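Local coordinates for protein L-Ala-D/L-Glu epimerase, a muconate lactonizing enzyme (Klebsiella pneumoniae subsp. pneumoniae MGH 78578, PDB 3FCP) that belongs to the enolase superfamily, pairing an N-terminal capping domain with a TIM-barrel-like domain that holds a magnesium ion, at residues V253-G259 and A286-V290; A272-A276 and A312-W317; Y75-L80 and R94-I99. The contacts are given in a common frame with arbitrary orientation. Numbering follows the deposited sequence.

Interaction 1. Residues V253-G259 and A286-V290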
ATOM      1  N   VAL A 253       3.950  22.201  -7.074  1.00 23.77           N
ATOM      2  CA  VAL A 253       3.007  22.686  -6.075  1.00 24.49           C
ATOM      3  C   VAL A 253       2.705  24.166  -6.253  1.00 23.93           C
ATOM      4  O   VAL A 253       3.601  25.008  -6.181  1.00 24.58           O
ATOM      5  CB  VAL A 253       3.551  22.421  -4.649  1.00 25.74           C
ATOM      6  CG1 VAL A 253       4.902  23.109  -4.473  1.00 29.61           C
ATOM      7  CG2 VAL A 253       2.565  22.910  -3.606  1.00 29.05           C
ATOM      8  N   ALA A 254       1.435  24.479  -6.493  1.00 22.09           N
ATOM      9  CA  ALA A 254       1.018  25.866  -6.676  1.00 21.21           C
ATOM     10  C   ALA A 254       0.038  26.299  -5.588  1.00 21.80           C
ATOM     11  O   ALA A 254       0.231  27.329  -4.925  1.00 20.24           O
ATOM     12  CB  ALA A 254       0.372  26.041  -8.056  1.00 19.78           C
ATOM     13  N   THR A 255      -1.010  25.497  -5.411  1.00 20.75           N
ATOM     14  CA  THR A 255      -2.066  25.788  -4.448  1.00 21.40           C
ATOM     15  C   THR A 255      -2.044  24.853  -3.246  1.00 21.69           C
ATOM     16  O   THR A 255      -1.333  23.849  -3.232  1.00 21.82           O
ATOM     17  CB  THR A 255      -3.435  25.623  -5.107  1.00 19.73           C
ATOM     18  OG1 THR A 255      -3.636  24.235  -5.389  1.00 21.94           O
ATOM     19  CG2 THR A 255      -3.505  26.408  -6.423  1.00 21.86           C
ATOM     20  N   ALA A 256      -2.849  25.187  -2.242  1.00 20.94           N
ATOM     21  CA  ALA A 256      -2.959  24.370  -1.041  1.00 21.21           C
ATOM     22  C   ALA A 256      -3.428  22.969  -1.434  1.00 20.27           C
ATOM     23  O   ALA A 256      -3.048  21.984  -0.798  1.00 20.11           O
ATOM     24  CB  ALA A 256      -3.942  25.008  -0.057  1.00 18.98           C
ATOM     25  N   TYR A 257      -4.250  22.876  -2.480  1.00 20.30           N
ATOM     26  CA  TYR A 257      -4.728  21.569  -2.930  1.00 22.65           C
ATOM     27  C   TYR A 257      -3.533  20.742  -3.401  1.00 20.96           C
ATOM     28  O   TYR A 257      -3.383  19.594  -2.998  1.00 20.94           O
ATOM     29  CB  TYR A 257      -5.735  21.699  -4.083  1.00 23.96           C
ATOM     30  CG  TYR A 257      -6.993  22.466  -3.745  1.00 25.32           C
ATOM     31  CD1 TYR A 257      -7.224  23.731  -4.288  1.00 27.34           C
ATOM     32  CD2 TYR A 257      -7.972  21.912  -2.916  1.00 26.61           C
ATOM     33  CE1 TYR A 257      -8.401  24.428  -4.022  1.00 28.51           C
ATOM     34  CE2 TYR A 257      -9.162  22.598  -2.641  1.00 26.02           C
ATOM     35  CZ  TYR A 257      -9.366  23.852  -3.198  1.00 29.54           C
ATOM     36  OH  TYR A 257     -10.537  24.527  -2.955  1.00 32.84           O
ATOM     37  N   ASP A 258      -2.687  21.320  -4.253  1.00 22.03           N
ATOM     38  CA  ASP A 258      -1.496  20.601  -4.738  1.00 23.25           C
ATOM     39  C   ASP A 258      -0.598  20.241  -3.562  1.00 21.29           C
ATOM     40  O   ASP A 258      -0.006  19.159  -3.516  1.00 19.71           O
ATOM     41  CB  ASP A 258      -0.652  21.457  -5.698  1.00 23.22           C
ATOM     42  CG  ASP A 258      -1.429  21.943  -6.895  1.00 28.14           C
ATOM     43  OD1 ASP A 258      -2.317  21.213  -7.378  1.00 29.30           O
ATOM     44  OD2 ASP A 258      -1.134  23.057  -7.368  1.00 30.61           O
ATOM     45  N   GLY A 259      -0.481  21.176  -2.623  1.00 20.85           N
ATOM     46  CA  GLY A 259       0.359  20.960  -1.462  1.00 20.79           C
ATOM     47  C   GLY A 259      -0.059  19.755  -0.646  1.00 21.65           C
ATOM     48  O   GLY A 259       0.785  18.977  -0.195  1.00 19.38           O
ATOM     49  N   ALA A 286      -2.509  29.487   2.902  1.00 20.45           N
ATOM     50  CA  ALA A 286      -3.190  28.203   3.101  1.00 22.40           C
ATOM     51  C   ALA A 286      -2.216  27.076   2.736  1.00 22.24           C
ATOM     52  O   ALA A 286      -2.121  26.063   3.429  1.00 21.21           O
ATOM     53  CB  ALA A 286      -4.451  28.118   2.230  1.00 20.35           C
ATOM     54  N   LEU A 287      -1.488  27.265   1.642  1.00 22.71           N
ATOM     55  CA  LEU A 287      -0.507  26.281   1.193  1.00 21.51           C
ATOM     56  C   LEU A 287       0.568  26.163   2.276  1.00 19.64           C
ATOM     57  O   LEU A 287       1.015  25.065   2.616  1.00 19.06           O
ATOM     58  CB  LEU A 287       0.147  26.747  -0.110  1.00 21.40           C
ATOM     59  CG  LEU A 287       0.705  25.747  -1.128  1.00 26.10           C
ATOM     60  CD1 LEU A 287       1.879  26.404  -1.833  1.00 23.36           C
ATOM     61  CD2 LEU A 287       1.115  24.427  -0.483  1.00 22.88           C
ATOM     62  N   ALA A 288       0.985  27.299   2.817  1.00 19.96           N
ATOM     63  CA  ALA A 288       2.005  27.294   3.866  1.00 19.86           C
ATOM     64  C   ALA A 288       1.553  26.476   5.081  1.00 20.32           C
ATOM     65  O   ALA A 288       2.327  25.686   5.622  1.00 20.38           O
ATOM     66  CB  ALA A 288       2.335  28.724   4.290  1.00 21.37           C
ATOM     67  N   ARG A 289       0.305  26.655   5.511  1.00 19.98           N
ATOM     68  CA  ARG A 289      -0.199  25.915   6.669  1.00 21.27           C
ATOM     69  C   ARG A 289      -0.311  24.411   6.395  1.00 18.91           C
ATOM     70  O   ARG A 289      -0.094  23.597   7.289  1.00 18.80           O
ATOM     71  CB  ARG A 289      -1.556  26.474   7.117  1.00 23.17           C
ATOM     72  CG  ARG A 289      -1.522  27.930   7.592  1.00 24.92           C
ATOM     73  CD  ARG A 289      -0.510  28.168   8.715  1.00 28.44           C
ATOM     74  NE  ARG A 289      -0.560  29.546   9.212  1.00 33.35           N
ATOM     75  CZ  ARG A 289       0.379  30.110   9.968  1.00 34.96           C
ATOM     76  NH1 ARG A 289       1.457  29.420  10.319  1.00 37.12           N
ATOM     77  NH2 ARG A 289       0.240  31.361  10.389  1.00 33.20           N
ATOM     78  N   VAL A 290      -0.665  24.049   5.167  1.00 20.72           N
ATOM     79  CA  VAL A 290      -0.761  22.642   4.784  1.00 19.66           C
ATOM     80  C   VAL A 290       0.638  22.062   4.924  1.00 20.36           C
ATOM     81  O   VAL A 290       0.837  21.002   5.522  1.00 20.90           O
ATOM     82  CB  VAL A 290      -1.223  22.489   3.309  1.00 21.60           C
ATOM     83  CG1 VAL A 290      -0.983  21.050   2.813  1.00 19.95           C
ATOM     84  CG2 VAL A 290      -2.705  22.854   3.190  1.00 22.60           C
TER

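Interaction 2. Residues A272-A276 and A312-W317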
ATOM      1  N   ALA A 272       8.344  25.618  -2.517  1.00 19.77           N
ATOM      2  CA  ALA A 272       8.702  26.967  -2.943  1.00 20.51           C
ATOM      3  C   ALA A 272       7.399  27.757  -3.019  1.00 19.54           C
ATOM      4  O   ALA A 272       6.695  27.699  -4.024  1.00 19.63           O
ATOM      5  CB  ALA A 272       9.377  26.936  -4.323  1.00 18.21           C
ATOM      6  N   LEU A 273       7.069  28.478  -1.953  1.00 19.18           N
ATOM      7  CA  LEU A 273       5.851  29.283  -1.934  1.00 20.56           C
ATOM      8  C   LEU A 273       6.014  30.476  -2.881  1.00 20.18           C
ATOM      9  O   LEU A 273       7.070  31.111  -2.910  1.00 19.22           O
ATOM     10  CB  LEU A 273       5.575  29.811  -0.520  1.00 20.06           C
ATOM     11  CG  LEU A 273       5.523  28.827   0.650  1.00 20.70           C
ATOM     12  CD1 LEU A 273       5.375  29.595   1.963  1.00 19.99           C
ATOM     13  CD2 LEU A 273       4.361  27.867   0.455  1.00 18.19           C
ATOM     14  N   LYS A 274       4.981  30.762  -3.669  1.00 19.48           N
ATOM     15  CA  LYS A 274       5.000  31.909  -4.579  1.00 20.96           C
ATOM     16  C   LYS A 274       3.588  32.474  -4.630  1.00 21.98           C
ATOM     17  O   LYS A 274       2.634  31.737  -4.872  1.00 19.18           O
ATOM     18  CB  LYS A 274       5.451  31.493  -5.987  1.00 22.18           C
ATOM     19  CG  LYS A 274       6.909  31.017  -6.057  1.00 21.95           C
ATOM     20  CD  LYS A 274       7.355  30.758  -7.486  1.00 21.17           C
ATOM     21  CE  LYS A 274       8.816  30.282  -7.530  1.00 22.67           C
ATOM     22  NZ  LYS A 274       9.273  30.072  -8.920  1.00 21.06           N
ATOM     23  N   ILE A 275       3.441  33.777  -4.409  1.00 22.15           N
ATOM     24  CA  ILE A 275       2.100  34.346  -4.420  1.00 21.88           C
ATOM     25  C   ILE A 275       1.417  34.183  -5.775  1.00 22.26           C
ATOM     26  O   ILE A 275       0.201  33.962  -5.832  1.00 21.01           O
ATOM     27  CB  ILE A 275       2.091  35.847  -3.980  1.00 20.93           C
ATOM     28  CG1 ILE A 275       2.823  36.729  -4.989  1.00 19.01           C
ATOM     29  CG2 ILE A 275       2.730  35.983  -2.600  1.00 20.90           C
ATOM     30  CD1 ILE A 275       2.740  38.229  -4.635  1.00 19.26           C
ATOM     31  N   ALA A 276       2.198  34.250  -6.856  1.00 21.06           N
ATOM     32  CA  ALA A 276       1.655  34.111  -8.212  1.00 20.91           C
ATOM     33  C   ALA A 276       1.026  32.742  -8.469  1.00 21.57           C
ATOM     34  O   ALA A 276       0.017  32.636  -9.172  1.00 19.57           O
ATOM     35  CB  ALA A 276       2.751  34.377  -9.257  1.00 21.44           C
ATOM     36  N   ALA A 312       5.042  42.500  -1.856  1.00 20.85           N
ATOM     37  CA  ALA A 312       3.780  41.820  -1.569  1.00 20.81           C
ATOM     38  C   ALA A 312       4.125  40.427  -1.038  1.00 22.05           C
ATOM     39  O   ALA A 312       3.559  39.972  -0.038  1.00 21.72           O
ATOM     40  CB  ALA A 312       2.944  41.707  -2.837  1.00 18.49           C
ATOM     41  N   SER A 313       5.065  39.757  -1.705  1.00 21.45           N
ATOM     42  CA  SER A 313       5.495  38.425  -1.288  1.00 21.49           C
ATOM     43  C   SER A 313       6.163  38.485   0.079  1.00 20.28           C
ATOM     44  O   SER A 313       5.898  37.648   0.937  1.00 20.39           O
ATOM     45  CB  SER A 313       6.486  37.830  -2.288  1.00 21.39           C
ATOM     46  OG  SER A 313       5.959  37.836  -3.596  1.00 21.16           O
ATOM     47  N   LEU A 314       7.040  39.469   0.278  1.00 23.26           N
ATOM     48  CA  LEU A 314       7.743  39.604   1.555  1.00 22.97           C
ATOM     49  C   LEU A 314       6.797  39.793   2.745  1.00 21.26           C
ATOM     50  O   LEU A 314       7.057  39.282   3.823  1.00 20.27           O
ATOM     51  CB  LEU A 314       8.749  40.768   1.530  1.00 24.95           C
ATOM     52  CG  LEU A 314      10.182  40.677   0.971  1.00 27.03           C
ATOM     53  CD1 LEU A 314      10.865  39.376   1.396  1.00 26.86           C
ATOM     54  CD2 LEU A 314      10.153  40.781  -0.510  1.00 31.64           C
ATOM     55  N   HIS A 315       5.705  40.526   2.561  1.00 22.17           N
ATOM     56  CA  HIS A 315       4.770  40.719   3.669  1.00 22.09           C
ATOM     57  C   HIS A 315       4.224  39.367   4.130  1.00 21.41           C
ATOM     58  O   HIS A 315       4.051  39.138   5.328  1.00 19.99           O
ATOM     59  CB  HIS A 315       3.627  41.644   3.255  1.00 20.53           C
ATOM     60  CG  HIS A 315       3.960  43.100   3.378  1.00 21.05           C
ATOM     61  ND1 HIS A 315       4.086  43.734   4.596  1.00 22.46           N
ATOM     62  CD2 HIS A 315       4.219  44.038   2.438  1.00 20.95           C
ATOM     63  CE1 HIS A 315       4.407  44.999   4.401  1.00 20.56           C
ATOM     64  NE2 HIS A 315       4.495  45.211   3.100  1.00 20.71           N
ATOM     65  N   ALA A 316       3.959  38.481   3.171  1.00 20.74           N
ATOM     66  CA  ALA A 316       3.461  37.139   3.467  1.00 22.29           C
ATOM     67  C   ALA A 316       4.571  36.288   4.091  1.00 21.73           C
ATOM     68  O   ALA A 316       4.359  35.623   5.108  1.00 22.12           O
ATOM     69  CB  ALA A 316       2.941  36.474   2.186  1.00 21.37           C
ATOM     70  N   TRP A 317       5.759  36.323   3.491  1.00 23.26           N
ATOM     71  CA  TRP A 317       6.895  35.548   3.995  1.00 23.03           C
ATOM     72  C   TRP A 317       7.257  35.915   5.437  1.00 23.10           C
ATOM     73  O   TRP A 317       7.696  35.060   6.211  1.00 21.91           O
ATOM     74  CB  TRP A 317       8.136  35.763   3.116  1.00 22.71           C
ATOM     75  CG  TRP A 317       8.027  35.362   1.653  1.00 22.04           C
ATOM     76  CD1 TRP A 317       8.907  35.695   0.653  1.00 20.63           C
ATOM     77  CD2 TRP A 317       6.987  34.594   1.026  1.00 20.09           C
ATOM     78  NE1 TRP A 317       8.480  35.187  -0.547  1.00 22.19           N
ATOM     79  CE2 TRP A 317       7.303  34.510  -0.350  1.00 21.53           C
ATOM     80  CE3 TRP A 317       5.817  33.971   1.492  1.00 20.64           C
ATOM     81  CZ2 TRP A 317       6.489  33.831  -1.270  1.00 21.23           C
ATOM     82  CZ3 TRP A 317       5.006  33.298   0.579  1.00 19.54           C
ATOM     83  CH2 TRP A 317       5.347  33.234  -0.789  1.00 21.88           C
TER
HETATM   84  O   HOH W   1       6.186  35.082  -4.478  1.00 19.47           O

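Interaction 3. Residues Y75-L80 and R94-I99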
ATOM      1  N   TYR A  75     -12.464  39.897 -17.262  1.00 27.32           N
ATOM      2  CA  TYR A  75     -13.183  39.080 -16.293  1.00 24.73           C
ATOM      3  C   TYR A  75     -13.177  39.553 -14.847  1.00 24.90           C
ATOM      4  O   TYR A  75     -14.236  39.733 -14.252  1.00 23.20           O
ATOM      5  CB  TYR A  75     -12.663  37.640 -16.386  1.00 25.15           C
ATOM      6  CG  TYR A  75     -12.937  37.027 -17.744  1.00 25.10           C
ATOM      7  CD1 TYR A  75     -14.205  36.547 -18.068  1.00 24.41           C
ATOM      8  CD2 TYR A  75     -11.954  37.008 -18.733  1.00 24.67           C
ATOM      9  CE1 TYR A  75     -14.491  36.064 -19.348  1.00 26.36           C
ATOM     10  CE2 TYR A  75     -12.230  36.530 -20.019  1.00 25.17           C
ATOM     11  CZ  TYR A  75     -13.502  36.063 -20.318  1.00 25.98           C
ATOM     12  OH  TYR A  75     -13.795  35.619 -21.589  1.00 26.67           O
ATOM     13  N   LEU A  76     -11.996  39.759 -14.275  1.00 23.44           N
ATOM     14  CA  LEU A  76     -11.925  40.194 -12.892  1.00 23.60           C
ATOM     15  C   LEU A  76     -12.516  41.586 -12.649  1.00 24.70           C
ATOM     16  O   LEU A  76     -13.184  41.807 -11.638  1.00 24.62           O
ATOM     17  CB  LEU A  76     -10.474  40.136 -12.403  1.00 22.98           C
ATOM     18  CG  LEU A  76      -9.982  38.706 -12.154  1.00 24.74           C
ATOM     19  CD1 LEU A  76      -8.446  38.665 -12.094  1.00 23.27           C
ATOM     20  CD2 LEU A  76     -10.601  38.183 -10.864  1.00 24.67           C
ATOM     21  N   THR A  77     -12.292  42.516 -13.576  1.00 23.29           N
ATOM     22  CA  THR A  77     -12.798  43.869 -13.397  1.00 25.23           C
ATOM     23  C   THR A  77     -14.325  43.945 -13.315  1.00 26.59           C
ATOM     24  O   THR A  77     -14.869  44.485 -12.351  1.00 23.70           O
ATOM     25  CB  THR A  77     -12.267  44.800 -14.501  1.00 25.75           C
ATOM     26  OG1 THR A  77     -10.842  44.902 -14.376  1.00 25.02           O
ATOM     27  CG2 THR A  77     -12.877  46.199 -14.379  1.00 26.64           C
ATOM     28  N   PRO A  78     -15.037  43.400 -14.312  1.00 27.23           N
ATOM     29  CA  PRO A  78     -16.496  43.485 -14.199  1.00 28.43           C
ATOM     30  C   PRO A  78     -17.064  42.629 -13.063  1.00 29.20           C
ATOM     31  O   PRO A  78     -18.159  42.891 -12.565  1.00 29.79           O
ATOM     32  CB  PRO A  78     -16.981  43.049 -15.586  1.00 28.45           C
ATOM     33  CG  PRO A  78     -15.877  42.143 -16.073  1.00 30.84           C
ATOM     34  CD  PRO A  78     -14.636  42.888 -15.634  1.00 28.96           C
ATOM     35  N   LEU A  79     -16.314  41.619 -12.638  1.00 27.75           N
ATOM     36  CA  LEU A  79     -16.771  40.747 -11.566  1.00 27.63           C
ATOM     37  C   LEU A  79     -16.668  41.419 -10.193  1.00 27.63           C
ATOM     38  O   LEU A  79     -17.535  41.237  -9.331  1.00 26.06           O
ATOM     39  CB  LEU A  79     -15.953  39.445 -11.585  1.00 28.97           C
ATOM     40  CG  LEU A  79     -16.184  38.308 -10.577  1.00 29.43           C
ATOM     41  CD1 LEU A  79     -15.670  38.723  -9.223  1.00 32.77           C
ATOM     42  CD2 LEU A  79     -17.667  37.934 -10.513  1.00 27.56           C
ATOM     43  N   LEU A  80     -15.622  42.219 -10.004  1.00 27.64           N
ATOM     44  CA  LEU A  80     -15.374  42.873  -8.721  1.00 26.66           C
ATOM     45  C   LEU A  80     -15.897  44.298  -8.530  1.00 27.99           C
ATOM     46  O   LEU A  80     -16.108  44.730  -7.398  1.00 27.38           O
ATOM     47  CB  LEU A  80     -13.871  42.838  -8.424  1.00 25.62           C
ATOM     48  CG  LEU A  80     -13.277  41.424  -8.327  1.00 27.57           C
ATOM     49  CD1 LEU A  80     -11.759  41.501  -8.157  1.00 27.04           C
ATOM     50  CD2 LEU A  80     -13.921  40.680  -7.163  1.00 27.07           C
ATOM     51  N   ARG A  94     -15.781  34.792  -4.440  1.00 24.31           N
ATOM     52  CA  ARG A  94     -16.423  35.252  -5.663  1.00 24.37           C
ATOM     53  C   ARG A  94     -15.486  35.041  -6.848  1.00 24.51           C
ATOM     54  O   ARG A  94     -15.897  34.567  -7.906  1.00 24.55           O
ATOM     55  CB  ARG A  94     -16.785  36.735  -5.538  1.00 25.51           C
ATOM     56  CG  ARG A  94     -17.519  37.322  -6.746  1.00 25.16           C
ATOM     57  CD  ARG A  94     -17.926  38.767  -6.476  1.00 24.70           C
ATOM     58  NE  ARG A  94     -18.630  39.378  -7.601  1.00 26.02           N
ATOM     59  CZ  ARG A  94     -19.921  39.192  -7.877  1.00 27.49           C
ATOM     60  NH1 ARG A  94     -20.660  38.412  -7.108  1.00 29.23           N
ATOM     61  NH2 ARG A  94     -20.475  39.789  -8.928  1.00 27.40           N
ATOM     62  N   MET A  95     -14.220  35.394  -6.652  1.00 25.18           N
ATOM     63  CA  MET A  95     -13.201  35.259  -7.684  1.00 26.39           C
ATOM     64  C   MET A  95     -12.980  33.794  -8.082  1.00 27.51           C
ATOM     65  O   MET A  95     -12.944  33.457  -9.267  1.00 28.55           O
ATOM     66  CB  MET A  95     -11.874  35.862  -7.186  1.00 25.20           C
ATOM     67  CG  MET A  95     -11.928  37.366  -6.867  1.00 28.63           C
ATOM     68  SD  MET A  95     -10.395  37.992  -6.093  1.00 27.57           S
ATOM     69  CE  MET A  95      -9.399  37.873  -7.456  1.00 17.36           C
ATOM     70  N   ASN A  96     -12.829  32.922  -7.092  1.00 27.01           N
ATOM     71  CA  ASN A  96     -12.586  31.517  -7.388  1.00 27.27           C
ATOM     72  C   ASN A  96     -13.825  30.821  -7.918  1.00 27.78           C
ATOM     73  O   ASN A  96     -13.727  29.899  -8.724  1.00 26.42           O
ATOM     74  CB  ASN A  96     -12.046  30.798  -6.151  1.00 26.68           C
ATOM     75  CG  ASN A  96     -10.657  31.276  -5.777  1.00 30.05           C
ATOM     76  OD1 ASN A  96      -9.878  31.662  -6.648  1.00 30.21           O
ATOM     77  ND2 ASN A  96     -10.336  31.250  -4.491  1.00 30.12           N
ATOM     78  N   GLY A  97     -14.991  31.279  -7.481  1.00 27.82           N
ATOM     79  CA  GLY A  97     -16.225  30.681  -7.951  1.00 29.40           C
ATOM     80  C   GLY A  97     -16.494  30.987  -9.413  1.00 30.52           C
ATOM     81  O   GLY A  97     -17.086  30.173 -10.122  1.00 30.82           O
ATOM     82  N   ALA A  98     -16.039  32.149  -9.879  1.00 30.29           N
ATOM     83  CA  ALA A  98     -16.271  32.558 -11.263  1.00 29.39           C
ATOM     84  C   ALA A  98     -15.071  32.433 -12.200  1.00 29.43           C
ATOM     85  O   ALA A  98     -15.229  32.453 -13.423  1.00 30.52           O
ATOM     86  CB  ALA A  98     -16.780  33.992 -11.284  1.00 29.79           C
ATOM     87  N   ILE A  99     -13.879  32.303 -11.632  1.00 28.06           N
ATOM     88  CA  ILE A  99     -12.667  32.223 -12.435  1.00 28.65           C
ATOM     89  C   ILE A  99     -11.806  31.021 -12.074  1.00 26.28           C
ATOM     90  O   ILE A  99     -11.318  30.928 -10.952  1.00 27.24           O
ATOM     91  CB  ILE A  99     -11.789  33.489 -12.237  1.00 30.59           C
ATOM     92  CG1 ILE A  99     -12.624  34.760 -12.433  1.00 32.13           C
ATOM     93  CG2 ILE A  99     -10.608  33.455 -13.196  1.00 29.66           C
ATOM     94  CD1 ILE A  99     -13.193  34.913 -13.808  1.00 33.91           C
TER
HETATM   95  O   HOH W   2     -20.261  41.997 -10.947  1.00 29.28           O

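Interaction 1. Residues V253-G259 and A286-V290
The two backbones come unusually close here. The CA atoms of A256 and L287 lie 3.8 Å apart, about the spacing of neighbours along one chain. Small residues make this possible. A256 CB sits 3.7 Å from L287 N and 3.9 Å from A286 CB. G259 faces L287 with bare backbone, and its CA is 3.7 Å from L287 CD2. A modelled CB on G259 would fall 2.4 Å from L287 CD2, a clash. L287 lies over the start of the other helix. Its CG is 3.5 Å from T255 O, its CD1 is 3.6 Å from A254 O, and its CD2 is 3.8 Å from V253 CG2. V290 CG1 packs 3.8 Å from G259 C. No hydrogen bond crosses the interface.

Helices 256-264 and 283-294 are neighbours on the outside of the barrel domain, with strand 270-273 and the short helix 275-278 between them in sequence. L287 also touches Y271 and L273 of that strand. The loop before helix 256-264 leads from the magnesium ligands D250 and E251.

T255, the N-cap of helix 256-264, forms a capping box with D258. T255 OG1 accepts from D258 N at 3.3 Å, and D258 OD2 accepts from T255 N at 3.1 Å. D258 OD2 also accepts from A254 N at 3.1 Å. Y257 and V290 pack on A293 of the second subunit, another copy of this protein.

Interaction 2. Residues A272-A276 and A312-W317
This is a buried, mainly apolar contact inside the barrel domain. It joins the C-terminal end of barrel strand 270-273, and the turn into helix 275-278, to the last turns of helix 307-317. The barrel is the modified TIM barrel of the enolase superfamily. The contact lies near the centre of the chain, and no other subunit touches its segments.

W317 and I275 make most of the contact, with similar areas covered. The CA-to-CB bond of W317 points sideways, but the indole reaches across to the strand end. W317 CZ2 is 3.2 Å from L273 O, and W317 CH2 is 3.4 Å from L273 CB. The same CH2 atom lies 3.8 Å from K274 N and 4.2 Å from I275 CG2. V284 of helix 283-294 touches both L273 and W317, so that helix joins the same packing.

I275 forms the second part of the contact. Its CD1 is 3.9 Å from A312 CB and 3.4 Å from S313 OG. S107 and T111 of helix 103-121 touch I275 and A312, which brings the N-terminal region into the packing.

The CA-to-CB bond of K274 points away from helix 307-317. Its NZ is hydrogen-bonded to OD2 of D250, a magnesium ligand.

No direct hydrogen bond links the segments. S313 OG is bonded to G309 O within its own helix. One water makes the polar link: it accepts from I275 N at 3.0 Å and donates to S313 OG at 2.9 Å.

Interaction 3. Residues Y75-L80 and R94-I99
R94 holds the end of the neighbouring helix. Its NE donates to L79 O at 2.8 Å, and its NH2 adds a weak bond to the same oxygen at 3.3 Å. A water extends the link, accepting from R94 NH2 at 3.0 Å and donating to P78 O at 2.8 Å. L79 also lies over one face of the guanidinium, with CD2 3.4 Å from R94 NE.

Helices 65-80 and 88-98 follow each other in the N-terminal domain, which caps the barrel in this superfamily. The short segments run obliquely antiparallel at 127°, with axes 10.7 Å apart.

Apolar side chains fill the space between them. L76 CD2 meets M95 CE at 3.6 Å, and L80 CD2 meets M95 CG at 3.9 Å. L76, L80 and M95 all touch I109 of helix 103-121. L79 CD2 reaches A98 CB at 4.1 Å. I99 CD1 is 3.8 Å from Y75 CB, while Y75 OH is hydrogen-bonded to OE1 of E66 of the third subunit, another copy of this protein.

In the fold
Interactions 1 and 2 belong to the barrel domain and touch each other: L287 CD1 is 3.7 Å from L273 CD2. Their segments alternate along the chain. Interaction 2 is the core contact, wholly buried and close to the metal site, its centre about 5 Å from the centre of the chain; no other subunit touches its segments. Interactions 1 and 3 are partly buried and border other subunits, their centres about 14 Å and 23 Å from the chain centre. Interaction 3 lies in the N-terminal domain and touches neither. Small residues allow backbone packing in interaction 1, an indole and a bridging water serve interaction 2, and an arginine bonds directly to a helix end in interaction 3.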